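Local coordinates for protein phist (Plasmodium falciparum, PDB 4JLE) that binds the virulence factor PfEMP1, probably through its PHIST domain and the PfEMP1 ATS domain, and comigrates to knobs on the host cell surface, at residues K97-K100 against F101-Y105. Sequence-based numbering, arbitrary orientation.
Sequences KQEK and FLLEY
The amide N of Leu-103 gives its hydrogen to the carbonyl O of Glu-99 over 2.8 Å, the shortest of four i to i+4 bonds that hold 97-105, some two and a half turns, within the long helix 77-110. Phe-101 N to Lys-97 O, at 3.1 Å, is the straightest, with 163° at the hydrogen. The same spacing brings side chains together along a helix, as three pairs illustrate: Gln-98 with Leu-102, Glu-99 with Leu-103 and Lys-100 with Glu-104. Gln-98 sends CG anti to its backbone N (chi1 175°) and then bends at chi2 (69°), which sets OE1 against the branch of Leu-102, 3.4 Å from CD1. The same oxygen lies at the edge of the Phe-101 ring, near its plane, with CD2 3.9 Å away; buried among these carbons, it has no hydrogen-bonding partner in the model. Glu-99 stays extended, and its OE2 meets the Leu-103 methyl CD1 at 3.7 Å. The straight chain of Lys-100 slants across Glu-104, whose OE2 touches CE at 3.3 Å, while NZ remains 4.4 Å from that oxygen, too far for a salt bridge. Trp-131 of the second subunit packs on Gln-98 and Leu-102, and Tyr-126 of that subunit stacks with the ring of Tyr-105. This part of the three-helix PHIST bundle thus brings mixed chemistry to a dimer contact: within the helix both carboxylates touch carbon, and Glu-99 OE2 comes close to the like-charged Glu-104 OE2 of the second subunit, which might raise the proton affinity of one of them.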
ATOM      1  N   LYS B  97       6.762   2.090  -1.159  1.00 54.83           N
ATOM      2  CA  LYS B  97       8.156   1.966  -1.563  1.00 54.72           C
ATOM      3  C   LYS B  97       9.015   3.122  -0.916  1.00 57.53           C
ATOM      4  O   LYS B  97      10.133   2.878  -0.432  1.00 55.96           O
ATOM      5  CB  LYS B  97       8.211   1.947  -3.118  1.00 57.03           C
ATOM      6  CG  LYS B  97       9.577   2.172  -3.769  1.00 73.25           C
ATOM      7  CD  LYS B  97       9.424   2.592  -5.232  1.00 86.40           C
ATOM      8  CE  LYS B  97      10.706   3.129  -5.821  1.00100.40           C
ATOM      9  NZ  LYS B  97      10.487   3.717  -7.171  1.00113.31           N
ATOM     10  N   GLN B  98       8.458   4.352  -0.899  1.00 54.19           N
ATOM     11  CA  GLN B  98       9.096   5.527  -0.325  1.00 54.28           C
ATOM     12  C   GLN B  98       9.224   5.361   1.206  1.00 57.23           C
ATOM     13  O   GLN B  98      10.288   5.616   1.765  1.00 55.13           O
ATOM     14  CB  GLN B  98       8.289   6.796  -0.685  1.00 55.75           C
ATOM     15  CG  GLN B  98       8.809   8.094  -0.027  1.00 67.75           C
ATOM     16  CD  GLN B  98      10.148   8.578  -0.552  1.00 83.68           C
ATOM     17  OE1 GLN B  98      11.152   8.623   0.160  1.00 82.56           O
ATOM     18  NE2 GLN B  98      10.178   8.986  -1.806  1.00 76.92           N
ATOM     19  N   GLU B  99       8.141   4.916   1.863  1.00 54.74           N
ATOM     20  CA  GLU B  99       8.146   4.692   3.293  1.00 55.05           C
ATOM     21  C   GLU B  99       9.150   3.602   3.677  1.00 61.11           C
ATOM     22  O   GLU B  99       9.855   3.777   4.653  1.00 62.11           O
ATOM     23  CB  GLU B  99       6.766   4.346   3.796  1.00 56.14           C
ATOM     24  CG  GLU B  99       6.671   4.495   5.300  1.00 67.37           C
ATOM     25  CD  GLU B  99       5.494   3.806   5.942  1.00 78.71           C
ATOM     26  OE1 GLU B  99       4.452   3.649   5.270  1.00 72.59           O
ATOM     27  OE2 GLU B  99       5.595   3.479   7.143  1.00 76.30           O
ATOM     28  N   LYS B 100       9.249   2.521   2.886  1.00 58.16           N
ATOM     29  CA  LYS B 100      10.184   1.412   3.076  1.00 58.04           C
ATOM     30  C   LYS B 100      11.626   1.924   3.084  1.00 61.73           C
ATOM     31  O   LYS B 100      12.384   1.604   4.010  1.00 64.30           O
ATOM     32  CB  LYS B 100       9.986   0.329   1.986  1.00 60.54           C
ATOM     33  CG  LYS B 100      11.006  -0.809   2.053  1.00 70.31           C
ATOM     34  CD  LYS B 100      10.735  -1.902   1.043  1.00 71.16           C
ATOM     35  CE  LYS B 100      11.827  -2.946   1.131  1.00 75.30           C
ATOM     36  NZ  LYS B 100      12.007  -3.691  -0.139  1.00 88.45           N
ATOM     37  N   PHE B 101      11.989   2.745   2.087  1.00 54.48           N
ATOM     38  CA  PHE B 101      13.320   3.338   2.024  1.00 54.55           C
ATOM     39  C   PHE B 101      13.609   4.242   3.270  1.00 58.50           C
ATOM     40  O   PHE B 101      14.712   4.198   3.833  1.00 58.18           O
ATOM     41  CB  PHE B 101      13.480   4.156   0.727  1.00 57.20           C
ATOM     42  CG  PHE B 101      14.601   5.180   0.758  1.00 60.51           C
ATOM     43  CD1 PHE B 101      15.930   4.793   0.584  1.00 65.08           C
ATOM     44  CD2 PHE B 101      14.328   6.530   0.960  1.00 63.00           C
ATOM     45  CE1 PHE B 101      16.966   5.742   0.628  1.00 66.79           C
ATOM     46  CE2 PHE B 101      15.363   7.471   1.010  1.00 66.22           C
ATOM     47  CZ  PHE B 101      16.674   7.071   0.852  1.00 65.15           C
ATOM     48  N   LEU B 102      12.615   5.071   3.663  1.00 52.66           N
ATOM     49  CA  LEU B 102      12.752   6.006   4.770  1.00 50.31           C
ATOM     50  C   LEU B 102      12.774   5.283   6.112  1.00 54.72           C
ATOM     51  O   LEU B 102      13.437   5.768   7.020  1.00 54.51           O
ATOM     52  CB  LEU B 102      11.662   7.082   4.733  1.00 48.72           C
ATOM     53  CG  LEU B 102      11.744   8.062   3.553  1.00 51.20           C
ATOM     54  CD1 LEU B 102      10.494   8.904   3.469  1.00 50.74           C
ATOM     55  CD2 LEU B 102      13.004   8.940   3.614  1.00 49.62           C
ATOM     56  N   LEU B 103      12.099   4.118   6.235  1.00 49.99           N
ATOM     57  CA  LEU B 103      12.142   3.334   7.465  1.00 48.89           C
ATOM     58  C   LEU B 103      13.522   2.713   7.601  1.00 55.93           C
ATOM     59  O   LEU B 103      14.061   2.695   8.695  1.00 55.34           O
ATOM     60  CB  LEU B 103      11.084   2.239   7.472  1.00 48.10           C
ATOM     61  CG  LEU B 103       9.658   2.621   7.823  1.00 50.88           C
ATOM     62  CD1 LEU B 103       8.701   1.541   7.328  1.00 49.70           C
ATOM     63  CD2 LEU B 103       9.482   2.842   9.327  1.00 52.21           C
ATOM     64  N   GLU B 104      14.104   2.235   6.473  1.00 54.50           N
ATOM     65  CA  GLU B 104      15.442   1.647   6.417  1.00 54.99           C
ATOM     66  C   GLU B 104      16.469   2.714   6.713  1.00 57.82           C
ATOM     67  O   GLU B 104      17.397   2.461   7.478  1.00 58.91           O
ATOM     68  CB  GLU B 104      15.706   0.997   5.040  1.00 55.97           C
ATOM     69  CG  GLU B 104      15.017  -0.344   4.849  1.00 72.74           C
ATOM     70  CD  GLU B 104      14.969  -0.923   3.438  1.00102.79           C
ATOM     71  OE1 GLU B 104      15.750  -0.482   2.561  1.00 88.71           O
ATOM     72  OE2 GLU B 104      14.152  -1.845   3.217  1.00101.53           O
ATOM     73  N   TYR B 105      16.287   3.919   6.138  1.00 53.32           N
ATOM     74  CA  TYR B 105      17.183   5.051   6.370  1.00 53.01           C
ATOM     75  C   TYR B 105      17.224   5.390   7.870  1.00 56.68           C
ATOM     76  O   TYR B 105      18.308   5.524   8.443  1.00 57.11           O
ATOM     77  CB  TYR B 105      16.743   6.300   5.554  1.00 54.30           C
ATOM     78  CG  TYR B 105      17.629   7.502   5.823  1.00 58.35           C
ATOM     79  CD1 TYR B 105      18.831   7.673   5.140  1.00 61.20           C
ATOM     80  CD2 TYR B 105      17.309   8.424   6.818  1.00 58.84           C
ATOM     81  CE1 TYR B 105      19.677   8.750   5.417  1.00 60.70           C
ATOM     82  CE2 TYR B 105      18.155   9.498   7.108  1.00 59.93           C
ATOM     83  CZ  TYR B 105      19.329   9.664   6.390  1.00 67.96           C
ATOM     84  OH  TYR B 105      20.170  10.726   6.631  1.00 76.63           O
TER